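Local coordinates for N-hydroxyarylamine O-acetyltransferase (Bacillus cereus, PDB 4DMO), which is an active arylamine N-acetyltransferase with a non-canonical catalytic triad, and probably also acetylates N-hydroxyarylamines on oxygen, at residues 12-17 and 36-41; 135-140 and 151-156; 163-168 and 184-189. All coordinates share one frame; numbering follows the deposited sequence.

Contact 1: 12-17 and 36-41; sequences ARLHIE and QTVPFE
Arg13 and Thr37 meet where two helices of the N-terminal part of the arylamine N-acetyltransferase fold come to an end. Helix 5-14 closes in a Schellman motif at His15, whose positive phi of 58° marks the turn, while helix 27-37 finishes just before Val38. The CA atoms of Leu14 and Thr37 are 5.9 Å apart.

The well-packed part is the buried guanidinium of Arg13. Its NH2 donates to Thr37 O at 3.0 Å, although the bond is bent (N-H...O 133°): the nitrogen sits above the carbonyl plane, and the oxygen is in turn tilted from the guanidinium plane. Val38 CG2 lies over the centre of one guanidinium face, and Pro39 CD approaches Arg13 NH1 to 4.0 Å. NE and NH1 are bound by Ile62 O and Arg67 O respectively, so all three nitrogens hold backbone oxygens. This fixes the rotation of the group and joins the end of helix 27-37 to helix 55-64 and the loop after it.

Toward solvent the contact thins out. His15 is exposed, and across the contact its ring has just the methyl of Thr37 near it, His15 CD2 to Thr37 CG2 at 3.8 Å; over the centre of one ring face stands Arg13 O, from its own segment.

Inward from the histidine the packing resumes. Thr37 places OG1 between its backbone N and carbonyl carbon (chi1 57°), and the hydroxyl bonds back to Ala33 O of its own helix. Leu14 CD1 packs against the same oxygen, 3.7 Å from Thr37 OG1, a van der Waals contact.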
loop_
_atom_site.group_PDB
_atom_site.type_symbol
_atom_site.label_atom_id
_atom_site.label_comp_id
_atom_site.label_asym_id
_atom_site.label_seq_id
_atom_site.Cartn_x
_atom_site.Cartn_y
_atom_site.Cartn_z
ATOM N N ALA A 12 -16.685 6.248 2.844
ATOM C CA ALA A 12 -16.564 7.595 3.387
ATOM C C ALA A 12 -15.112 8.094 3.311
ATOM O O ALA A 12 -14.841 9.217 2.864
ATOM C CB ALA A 12 -17.075 7.620 4.859
ATOM N N ARG A 13 -14.185 7.253 3.760
ATOM C CA ARG A 13 -12.765 7.581 3.714
ATOM C C ARG A 13 -12.328 7.909 2.279
ATOM O O ARG A 13 -11.608 8.891 2.041
ATOM C CB ARG A 13 -11.941 6.431 4.308
ATOM C CG ARG A 13 -10.458 6.723 4.401
ATOM C CD ARG A 13 -10.160 7.817 5.439
ATOM N NE ARG A 13 -8.744 7.837 5.742
ATOM C CZ ARG A 13 -7.832 8.611 5.171
ATOM N NH1 ARG A 13 -6.554 8.492 5.538
ATOM N NH2 ARG A 13 -8.161 9.484 4.240
ATOM N N LEU A 14 -12.787 7.117 1.318
ATOM C CA LEU A 14 -12.363 7.307 -0.073
ATOM C C LEU A 14 -13.110 8.403 -0.798
ATOM O O LEU A 14 -12.742 8.768 -1.924
ATOM C CB LEU A 14 -12.498 6.000 -0.869
ATOM C CG LEU A 14 -11.258 5.094 -0.908
ATOM C CD1 LEU A 14 -10.720 4.845 0.493
ATOM C CD2 LEU A 14 -11.581 3.772 -1.594
ATOM N N HIS A 15 -14.153 8.936 -0.163
ATOM C CA HIS A 15 -15.008 9.952 -0.806
ATOM C C HIS A 15 -15.629 9.476 -2.108
ATOM O O HIS A 15 -15.682 10.220 -3.098
ATOM C CB HIS A 15 -14.228 11.232 -1.087
ATOM C CG HIS A 15 -13.582 11.816 0.127
ATOM N ND1 HIS A 15 -14.244 11.951 1.329
ATOM C CD2 HIS A 15 -12.332 12.294 0.333
ATOM C CE1 HIS A 15 -13.430 12.493 2.218
ATOM N NE2 HIS A 15 -12.269 12.719 1.634
ATOM N N ILE A 16 -16.099 8.236 -2.105
ATOM C CA ILE A 16 -16.817 7.678 -3.253
ATOM C C ILE A 16 -18.214 7.191 -2.832
ATOM O O ILE A 16 -18.501 7.001 -1.644
ATOM C CB ILE A 16 -16.069 6.487 -3.869
ATOM C CG1 ILE A 16 -16.014 5.340 -2.863
ATOM C CG2 ILE A 16 -14.694 6.930 -4.319
ATOM C CD1 ILE A 16 -15.229 4.145 -3.341
ATOM N N GLU A 17 -19.080 6.981 -3.810
ATOM C CA GLU A 17 -20.454 6.574 -3.521
ATOM C C GLU A 17 -20.543 5.260 -2.720
ATOM O O GLU A 17 -19.834 4.300 -2.993
ATOM C CB GLU A 17 -21.232 6.435 -4.835
ATOM C CG GLU A 17 -22.714 6.128 -4.636
ATOM C CD GLU A 17 -23.430 5.760 -5.929
ATOM O OE1 GLU A 17 -23.254 6.505 -6.921
ATOM O OE2 GLU A 17 -24.166 4.739 -5.946
ATOM N N GLN A 36 -5.597 8.234 -3.682
ATOM C CA GLN A 36 -5.746 9.688 -3.577
ATOM C C GLN A 36 -5.983 10.140 -2.129
ATOM O O GLN A 36 -5.676 11.279 -1.762
ATOM C CB GLN A 36 -6.862 10.192 -4.523
ATOM C CG GLN A 36 -6.538 10.027 -6.030
ATOM C CD GLN A 36 -5.232 10.744 -6.462
ATOM O OE1 GLN A 36 -5.015 11.909 -6.170
ATOM N NE2 GLN A 36 -4.393 10.037 -7.194
ATOM N N THR A 37 -6.476 9.230 -1.290
ATOM C CA THR A 37 -6.928 9.616 0.043
ATOM C C THR A 37 -6.122 9.037 1.208
ATOM O O THR A 37 -5.970 9.699 2.211
ATOM C CB THR A 37 -8.471 9.292 0.264
ATOM O OG1 THR A 37 -8.746 7.894 0.037
ATOM C CG2 THR A 37 -9.384 10.177 -0.622
ATOM N N VAL A 38 -5.637 7.810 1.079
ATOM C CA VAL A 38 -4.902 7.160 2.140
ATOM C C VAL A 38 -3.438 7.130 1.818
ATOM O O VAL A 38 -3.011 6.484 0.871
ATOM C CB VAL A 38 -5.354 5.723 2.353
ATOM C CG1 VAL A 38 -4.740 5.177 3.611
ATOM C CG2 VAL A 38 -6.871 5.653 2.421
ATOM N N PRO A 39 -2.650 7.860 2.599
ATOM C CA PRO A 39 -1.223 7.898 2.327
ATOM C C PRO A 39 -0.451 6.705 2.889
ATOM O O PRO A 39 -0.871 6.018 3.833
ATOM C CB PRO A 39 -0.785 9.183 3.009
ATOM C CG PRO A 39 -1.730 9.364 4.095
ATOM C CD PRO A 39 -3.032 8.784 3.664
ATOM N N PHE A 40 0.707 6.478 2.273
ATOM C CA PHE A 40 1.701 5.553 2.770
ATOM C C PHE A 40 2.478 6.300 3.825
ATOM O O PHE A 40 3.093 7.329 3.528
ATOM C CB PHE A 40 2.613 5.130 1.600
ATOM C CG PHE A 40 3.610 4.026 1.929
ATOM C CD1 PHE A 40 3.210 2.704 1.982
ATOM C CD2 PHE A 40 4.935 4.319 2.144
ATOM C CE1 PHE A 40 4.131 1.686 2.274
ATOM C CE2 PHE A 40 5.863 3.314 2.411
ATOM C CZ PHE A 40 5.468 2.004 2.485
ATOM N N GLU A 41 2.410 5.832 5.070
ATOM C CA GLU A 41 3.100 6.514 6.178
ATOM C C GLU A 41 3.515 5.572 7.309
ATOM O O GLU A 41 2.879 4.550 7.573
ATOM C CB GLU A 41 2.243 7.640 6.745
ATOM C CG GLU A 41 0.872 7.183 7.217
ATOM C CD GLU A 41 0.603 7.475 8.679
ATOM O OE1 GLU A 41 1.484 7.225 9.538
ATOM O OE2 GLU A 41 -0.516 7.906 8.959
#

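Contact 2: 135-140 and 151-156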
loop_
_atom_site.group_PDB
_atom_site.type_symbol
_atom_site.label_atom_id
_atom_site.label_comp_id
_atom_site.label_asym_id
_atom_site.label_seq_id
_atom_site.Cartn_x
_atom_site.Cartn_y
_atom_site.Cartn_z
ATOM N N ALA A 135 -4.970 -0.592 -10.117
ATOM C CA ALA A 135 -5.941 -1.545 -10.618
ATOM C C ALA A 135 -5.457 -2.948 -10.279
ATOM O O ALA A 135 -4.286 -3.132 -9.950
ATOM C CB ALA A 135 -6.114 -1.371 -12.123
ATOM N N PRO A 136 -6.352 -3.941 -10.328
ATOM C CA PRO A 136 -5.925 -5.333 -10.167
ATOM C C PRO A 136 -4.873 -5.754 -11.206
ATOM O O PRO A 136 -4.912 -5.341 -12.356
ATOM C CB PRO A 136 -7.230 -6.128 -10.374
ATOM C CG PRO A 136 -8.300 -5.179 -10.050
ATOM C CD PRO A 136 -7.805 -3.848 -10.549
ATOM N N VAL A 137 -3.909 -6.551 -10.771
ATOM C CA VAL A 137 -2.900 -7.062 -11.671
ATOM C C VAL A 137 -3.185 -8.549 -11.890
ATOM O O VAL A 137 -3.110 -9.365 -10.954
ATOM C CB VAL A 137 -1.465 -6.888 -11.104
ATOM C CG1 VAL A 137 -0.431 -7.360 -12.159
ATOM C CG2 VAL A 137 -1.219 -5.438 -10.690
ATOM N N PRO A 138 -3.522 -8.906 -13.128
ATOM C CA PRO A 138 -3.851 -10.299 -13.424
ATOM C C PRO A 138 -2.618 -11.185 -13.397
ATOM O O PRO A 138 -1.577 -10.858 -13.964
ATOM C CB PRO A 138 -4.426 -10.229 -14.833
ATOM C CG PRO A 138 -3.721 -9.045 -15.462
ATOM C CD PRO A 138 -3.522 -8.053 -14.332
ATOM N N PHE A 139 -2.753 -12.311 -12.727
ATOM C CA PHE A 139 -1.710 -13.308 -12.704
ATOM C C PHE A 139 -1.418 -13.872 -14.111
ATOM O O PHE A 139 -0.337 -14.416 -14.340
ATOM C CB PHE A 139 -2.099 -14.446 -11.760
ATOM C CG PHE A 139 -1.704 -14.212 -10.321
ATOM C CD1 PHE A 139 -2.286 -13.200 -9.581
ATOM C CD2 PHE A 139 -0.754 -15.028 -9.711
ATOM C CE1 PHE A 139 -1.935 -12.999 -8.252
ATOM C CE2 PHE A 139 -0.377 -14.831 -8.377
ATOM C CZ PHE A 139 -0.983 -13.820 -7.645
ATOM N N LEU A 140 -2.374 -13.742 -15.037
ATOM C CA LEU A 140 -2.194 -14.214 -16.420
ATOM C C LEU A 140 -1.041 -13.524 -17.133
ATOM O O LEU A 140 -0.571 -14.004 -18.160
ATOM C CB LEU A 140 -3.480 -14.086 -17.245
ATOM C CG LEU A 140 -4.454 -15.256 -17.075
ATOM C CD1 LEU A 140 -5.570 -15.173 -18.093
ATOM C CD2 LEU A 140 -3.765 -16.616 -17.149
ATOM N N TYR A 151 3.182 -2.522 -14.579
ATOM C CA TYR A 151 3.224 -3.624 -13.615
ATOM C C TYR A 151 2.746 -4.923 -14.210
ATOM O O TYR A 151 1.793 -4.927 -14.972
ATOM C CB TYR A 151 2.346 -3.307 -12.390
ATOM C CG TYR A 151 2.785 -2.077 -11.663
ATOM C CD1 TYR A 151 2.385 -0.815 -12.088
ATOM C CD2 TYR A 151 3.644 -2.163 -10.577
ATOM C CE1 TYR A 151 2.801 0.329 -11.416
ATOM C CE2 TYR A 151 4.080 -1.019 -9.911
ATOM C CZ TYR A 151 3.636 0.221 -10.337
ATOM O OH TYR A 151 4.064 1.355 -9.692
ATOM N N ARG A 152 3.402 -6.027 -13.858
ATOM C CA ARG A 152 2.990 -7.341 -14.343
ATOM C C ARG A 152 3.467 -8.408 -13.386
ATOM O O ARG A 152 4.486 -8.255 -12.689
ATOM C CB ARG A 152 3.557 -7.620 -15.756
ATOM C CG ARG A 152 4.964 -8.203 -15.754
ATOM C CD ARG A 152 5.598 -8.341 -17.149
ATOM N NE ARG A 152 7.050 -8.564 -17.067
ATOM C CZ ARG A 152 7.882 -8.581 -18.114
ATOM N NH1 ARG A 152 7.414 -8.396 -19.349
ATOM N NH2 ARG A 152 9.187 -8.765 -17.940
ATOM N N ILE A 153 2.764 -9.522 -13.399
ATOM C CA ILE A 153 3.137 -10.647 -12.559
ATOM C C ILE A 153 3.816 -11.726 -13.390
ATOM O O ILE A 153 3.430 -11.964 -14.522
ATOM C CB ILE A 153 1.888 -11.253 -11.918
ATOM C CG1 ILE A 153 1.301 -10.263 -10.901
ATOM C CG2 ILE A 153 2.223 -12.601 -11.295
ATOM C CD1 ILE A 153 0.030 -10.750 -10.291
ATOM N N ARG A 154 4.828 -12.377 -12.833
ATOM C CA ARG A 154 5.391 -13.552 -13.473
ATOM C C ARG A 154 5.561 -14.641 -12.441
ATOM O O ARG A 154 5.916 -14.376 -11.290
ATOM C CB ARG A 154 6.721 -13.242 -14.175
ATOM C CG ARG A 154 6.560 -12.335 -15.391
ATOM C CD ARG A 154 7.733 -12.494 -16.386
ATOM N NE ARG A 154 8.983 -11.922 -15.880
ATOM C CZ ARG A 154 10.045 -12.628 -15.471
ATOM N NH1 ARG A 154 10.042 -13.956 -15.492
ATOM N NH2 ARG A 154 11.118 -12.003 -15.007
ATOM N N LYS A 155 5.246 -15.861 -12.843
ATOM C CA LYS A 155 5.552 -17.019 -12.023
ATOM C C LYS A 155 7.055 -17.202 -12.104
ATOM O O LYS A 155 7.612 -17.358 -13.185
ATOM C CB LYS A 155 4.818 -18.260 -12.542
ATOM C CG LYS A 155 4.621 -19.362 -11.502
ATOM C CD LYS A 155 3.952 -20.602 -12.132
ATOM C CE LYS A 155 3.453 -21.599 -11.084
ATOM N NZ LYS A 155 4.576 -22.129 -10.247
ATOM N N GLU A 156 7.716 -17.128 -10.962
ATOM C CA GLU A 156 9.157 -17.272 -10.918
ATOM C C GLU A 156 9.669 -17.550 -9.511
ATOM O O GLU A 156 9.474 -16.774 -8.573
ATOM C CB GLU A 156 9.843 -16.042 -11.467
ATOM C CG GLU A 156 11.344 -16.202 -11.490
ATOM C CD GLU A 156 12.044 -15.064 -12.196
ATOM O OE1 GLU A 156 12.745 -14.300 -11.507
ATOM O OE2 GLU A 156 11.897 -14.936 -13.441
HETATM O O HOH W 1 0.306 -9.260 -14.914
#
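Ile153 packs against both Val137 and Phe139, and apolar packing dominates the contact. The side chains of Val137 and Ile153 both point across it, their CG1 atoms 3.6 Å apart. In Ile153, chi1 (-68°) turns CG1 to Val137, and an extended chi2 (177°) carries CD1 on to 3.5 Å from Val137 O. Leu123 and Tyr163 also touch Ile153, and Leu121 touches Phe139, continuing the apolar layer into neighbouring strands.

The aromatic component is a CH-pi contact. Ile153 CD1 stands over one face of the Phe139 ring, 3.8 Å from the centroid and 25° off the ring normal. It is shifted toward the rim, which brings it to 3.4 Å from Phe139 CD1. The same ring also meets Tyr163 edge-to-face.

No direct hydrogen bond crosses between the segments. One water takes that role: it donates to Pro138 O at 2.6 Å and accepts from Ile153 N at 2.9 Å, satisfying two backbone groups of strands that do not pair directly. Strand 137-138 is an outer strand of the eight-stranded sheet and strand 149-158 is next to the other outer strand, so the sheet must curl to bring them together, consistent with the beta-barrel domain of this family.

Arg152 and Arg154 point away from the contact. Arg154 NH1 forms a salt bridge with Glu156 OE2 at 2.9 Å, while Arg152 NE and Arg154 NH2 both reach Glu166, and Arg152 also makes a cation-pi contact with Trp182. The chemistry implies a strand with two characters: an apolar face and a water-bridged backbone close the curl of the sheet, and the paired arginines lie on its other side.

Contact 3: 163-168 and 184-189; sequences YILEMR and LGYAFY. With KH2 (3-(1-methylpiperidinium-1-yl)propane-1-sulfonate), chain C.
Leu165 O receives two successive backbone N-H groups, from Gly185 and Tyr186, in a classic beta bulge that interrupts the antiparallel pairing of strands 163-168 and 183-188. The Gly185 N bond to Leu165 O is 2.7 Å, whereas that from Tyr186 N is weak at 3.4 Å. The register slips by one residue: Leu165 pairs with Tyr186, but Glu166 pairs with Leu184. Beyond the bulge the ladder is regular, with Leu165 N donating to Tyr186 O almost straight (176°) and Tyr163 and Phe188 exchanging two bonds.

On the face carrying Tyr163, Leu165, Tyr186 and Phe188, aliphatic carbons cover aromatic rings. Leu165 CB stands over the centre of the Tyr186 ring, 4.1 Å from the centroid, while Tyr163 CB lies over the Phe188 ring, displaced toward the rim and 3.3 Å from Phe188 CZ. A chi1 near +60° (60° for Tyr186, 63° for Phe188) puts CG of each between backbone N and carbonyl carbon, from where the ring extends toward the facing strand, under Leu165 CB and Tyr163 CB respectively. The Tyr163 and Phe188 rings themselves are nearly parallel but slid apart and barely overlap.

On the face of Ile164 and Ala187, Leu184 CD1 crosses to Ile164 CB at 3.6 Å. Its other methyl, CD2, meets the bound sulfonate ligand at piperidinium ring atom C16, also 3.6 Å away, and Leu184 N donates to sulfonate O2 at 3.1 Å. Tyr97, Trp104, Trp182 and Thr183 complete the pocket.

Leu184 thus serves the ligand twice. Its backbone N-H binds the anionic end, and a methyl packs on the piperidinium ring, while its second methyl packs on Ile164 of the adjacent strand. Such chemistry implies a pocket wall in which main-chain polarity and an aliphatic surface are supplied by the strand residue next to the bulge.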
loop_
_atom_site.group_PDB
_atom_site.type_symbol
_atom_site.label_atom_id
_atom_site.label_comp_id
_atom_site.label_asym_id
_atom_site.label_seq_id
_atom_site.Cartn_x
_atom_site.Cartn_y
_atom_site.Cartn_z
ATOM N N TYR A 163 6.285 -16.260 -6.920
ATOM C CA TYR A 163 5.801 -15.305 -7.926
ATOM C C TYR A 163 6.514 -13.979 -7.729
ATOM O O TYR A 163 7.188 -13.751 -6.727
ATOM C CB TYR A 163 4.298 -15.074 -7.816
ATOM C CG TYR A 163 3.437 -16.177 -8.387
ATOM C CD1 TYR A 163 2.973 -16.096 -9.692
ATOM C CD2 TYR A 163 3.073 -17.279 -7.630
ATOM C CE1 TYR A 163 2.187 -17.073 -10.228
ATOM C CE2 TYR A 163 2.273 -18.270 -8.154
ATOM C CZ TYR A 163 1.829 -18.157 -9.466
ATOM O OH TYR A 163 1.034 -19.127 -10.055
ATOM N N ILE A 164 6.384 -13.103 -8.699
ATOM C CA ILE A 164 7.021 -11.810 -8.606
ATOM C C ILE A 164 6.119 -10.757 -9.192
ATOM O O ILE A 164 5.323 -11.029 -10.104
ATOM C CB ILE A 164 8.391 -11.740 -9.335
ATOM C CG1 ILE A 164 8.221 -11.851 -10.854
ATOM C CG2 ILE A 164 9.353 -12.808 -8.805
ATOM C CD1 ILE A 164 9.584 -11.734 -11.625
ATOM N N LEU A 165 6.252 -9.555 -8.633
ATOM C CA LEU A 165 5.666 -8.364 -9.211
ATOM C C LEU A 165 6.777 -7.523 -9.782
ATOM O O LEU A 165 7.653 -7.031 -9.049
ATOM C CB LEU A 165 4.909 -7.559 -8.166
ATOM C CG LEU A 165 4.304 -6.341 -8.835
ATOM C CD1 LEU A 165 3.153 -6.762 -9.710
ATOM C CD2 LEU A 165 3.875 -5.298 -7.829
ATOM N N GLU A 166 6.749 -7.388 -11.102
ATOM C CA GLU A 166 7.723 -6.619 -11.826
ATOM C C GLU A 166 7.121 -5.293 -12.226
ATOM O O GLU A 166 5.923 -5.154 -12.369
ATOM C CB GLU A 166 8.138 -7.366 -13.098
ATOM C CG GLU A 166 9.373 -8.216 -12.962
ATOM C CD GLU A 166 9.610 -9.049 -14.194
ATOM O OE1 GLU A 166 8.610 -9.399 -14.857
ATOM O OE2 GLU A 166 10.783 -9.326 -14.518
ATOM N N MET A 167 7.972 -4.318 -12.438
ATOM C CA MET A 167 7.496 -2.999 -12.768
ATOM C C MET A 167 8.526 -2.170 -13.530
ATOM O O MET A 167 9.749 -2.411 -13.469
ATOM C CB MET A 167 7.141 -2.246 -11.490
ATOM C CG MET A 167 8.365 -1.842 -10.660
ATOM S SD MET A 167 7.983 -1.279 -8.977
ATOM C CE MET A 167 9.622 -0.956 -8.299
ATOM N N ARG A 168 8.024 -1.151 -14.209
ATOM C CA ARG A 168 8.912 -0.147 -14.746
ATOM C C ARG A 168 8.266 1.232 -14.765
ATOM O O ARG A 168 7.042 1.344 -14.929
ATOM C CB ARG A 168 9.369 -0.589 -16.131
ATOM C CG ARG A 168 8.260 -0.891 -17.081
ATOM C CD ARG A 168 8.823 -1.609 -18.317
ATOM N NE ARG A 168 8.696 -0.863 -19.571
ATOM C CZ ARG A 168 7.632 -0.901 -20.364
ATOM N NH1 ARG A 168 6.569 -1.611 -20.022
ATOM N NH2 ARG A 168 7.619 -0.208 -21.488
ATOM N N LEU A 184 12.363 -6.087 -10.598
ATOM C CA LEU A 184 11.666 -6.775 -9.545
ATOM C C LEU A 184 11.216 -5.797 -8.468
ATOM O O LEU A 184 12.037 -5.036 -7.950
ATOM C CB LEU A 184 12.583 -7.823 -8.941
ATOM C CG LEU A 184 12.002 -8.612 -7.774
ATOM C CD1 LEU A 184 10.700 -9.259 -8.170
ATOM C CD2 LEU A 184 13.015 -9.666 -7.278
ATOM N N GLY A 185 9.908 -5.815 -8.164
ATOM C CA GLY A 185 9.330 -4.993 -7.106
ATOM C C GLY A 185 9.365 -5.789 -5.828
ATOM O O GLY A 185 10.112 -5.503 -4.892
ATOM N N TYR A 186 8.569 -6.838 -5.808
ATOM C CA TYR A 186 8.737 -7.821 -4.764
ATOM C C TYR A 186 8.414 -9.232 -5.239
ATOM O O TYR A 186 7.740 -9.448 -6.264
ATOM C CB TYR A 186 7.902 -7.466 -3.539
ATOM C CG TYR A 186 6.422 -7.381 -3.818
ATOM C CD1 TYR A 186 5.792 -6.147 -4.009
ATOM C CD2 TYR A 186 5.650 -8.530 -3.860
ATOM C CE1 TYR A 186 4.444 -6.081 -4.255
ATOM C CE2 TYR A 186 4.297 -8.467 -4.093
ATOM C CZ TYR A 186 3.697 -7.248 -4.287
ATOM O OH TYR A 186 2.344 -7.191 -4.536
ATOM N N ALA A 187 8.970 -10.175 -4.480
ATOM C CA ALA A 187 8.679 -11.573 -4.623
ATOM C C ALA A 187 7.697 -11.951 -3.531
ATOM O O ALA A 187 7.767 -11.426 -2.408
ATOM C CB ALA A 187 9.980 -12.386 -4.487
ATOM N N PHE A 188 6.782 -12.860 -3.847
ATOM C CA PHE A 188 5.838 -13.364 -2.852
ATOM C C PHE A 188 5.505 -14.828 -3.099
ATOM O O PHE A 188 5.736 -15.331 -4.185
ATOM C CB PHE A 188 4.543 -12.556 -2.848
ATOM C CG PHE A 188 3.761 -12.633 -4.145
ATOM C CD1 PHE A 188 4.111 -11.848 -5.230
ATOM C CD2 PHE A 188 2.666 -13.472 -4.264
ATOM C CE1 PHE A 188 3.383 -11.904 -6.416
ATOM C CE2 PHE A 188 1.950 -13.539 -5.454
ATOM C CZ PHE A 188 2.307 -12.744 -6.521
ATOM N N TYR A 189 4.984 -15.489 -2.068
ATOM C CA TYR A 189 4.452 -16.835 -2.165
ATOM C C TYR A 189 2.921 -16.763 -2.359
ATOM O O TYR A 189 2.248 -15.958 -1.703
ATOM C CB TYR A 189 4.780 -17.613 -0.886
ATOM C CG TYR A 189 6.245 -17.840 -0.647
ATOM C CD1 TYR A 189 6.924 -18.852 -1.329
ATOM C CD2 TYR A 189 6.972 -17.046 0.266
ATOM C CE1 TYR A 189 8.301 -19.083 -1.116
ATOM C CE2 TYR A 189 8.368 -17.273 0.495
ATOM C CZ TYR A 189 9.007 -18.300 -0.219
ATOM O OH TYR A 189 10.349 -18.561 -0.048
HETATM S S KH2 C . 16.169 -6.610 -11.547
HETATM C C1 KH2 C . 16.818 -7.458 -10.145
HETATM O O1 KH2 C . 15.958 -5.204 -11.303
HETATM N N2 KH2 C . 16.788 -11.071 -8.972
HETATM O O2 KH2 C . 14.921 -7.156 -12.029
HETATM C C4 KH2 C . 17.094 -8.917 -10.227
HETATM O O4 KH2 C . 17.023 -6.689 -12.714
HETATM C C7 KH2 C . 16.423 -9.721 -9.183
HETATM C C11 KH2 C . 16.377 -11.869 -10.074
HETATM C C12 KH2 C . 16.465 -12.849 -7.289
HETATM C C13 KH2 C . 18.615 -11.915 -7.622
HETATM C C14 KH2 C . 17.861 -13.198 -7.672
HETATM C C15 KH2 C . 18.199 -11.164 -8.838
HETATM C C16 KH2 C . 16.136 -11.481 -7.763
#

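Overall arrangement
From the N terminus, contact 1 comes first, closing a loop of 18 residues that contains most of helix 27-37 and bringing two helix ends together near strand 40-41. Contact 2 follows, closing a shorter loop that holds strand 144-146, and contact 3 then closes the loop between strands 163-168 and 183-188. The three are in series along the chain; none nests within or crosses another. Contacts 2 and 3 share the eight-stranded sheet, where strands 149-158 and 163-168 are neighbours, and their centres are about 9 Å apart. Contact 1 joins the helical part to the start of the five-stranded sheet, whose edge strand is 40-41; its centre is about 25 Å from that of contact 3.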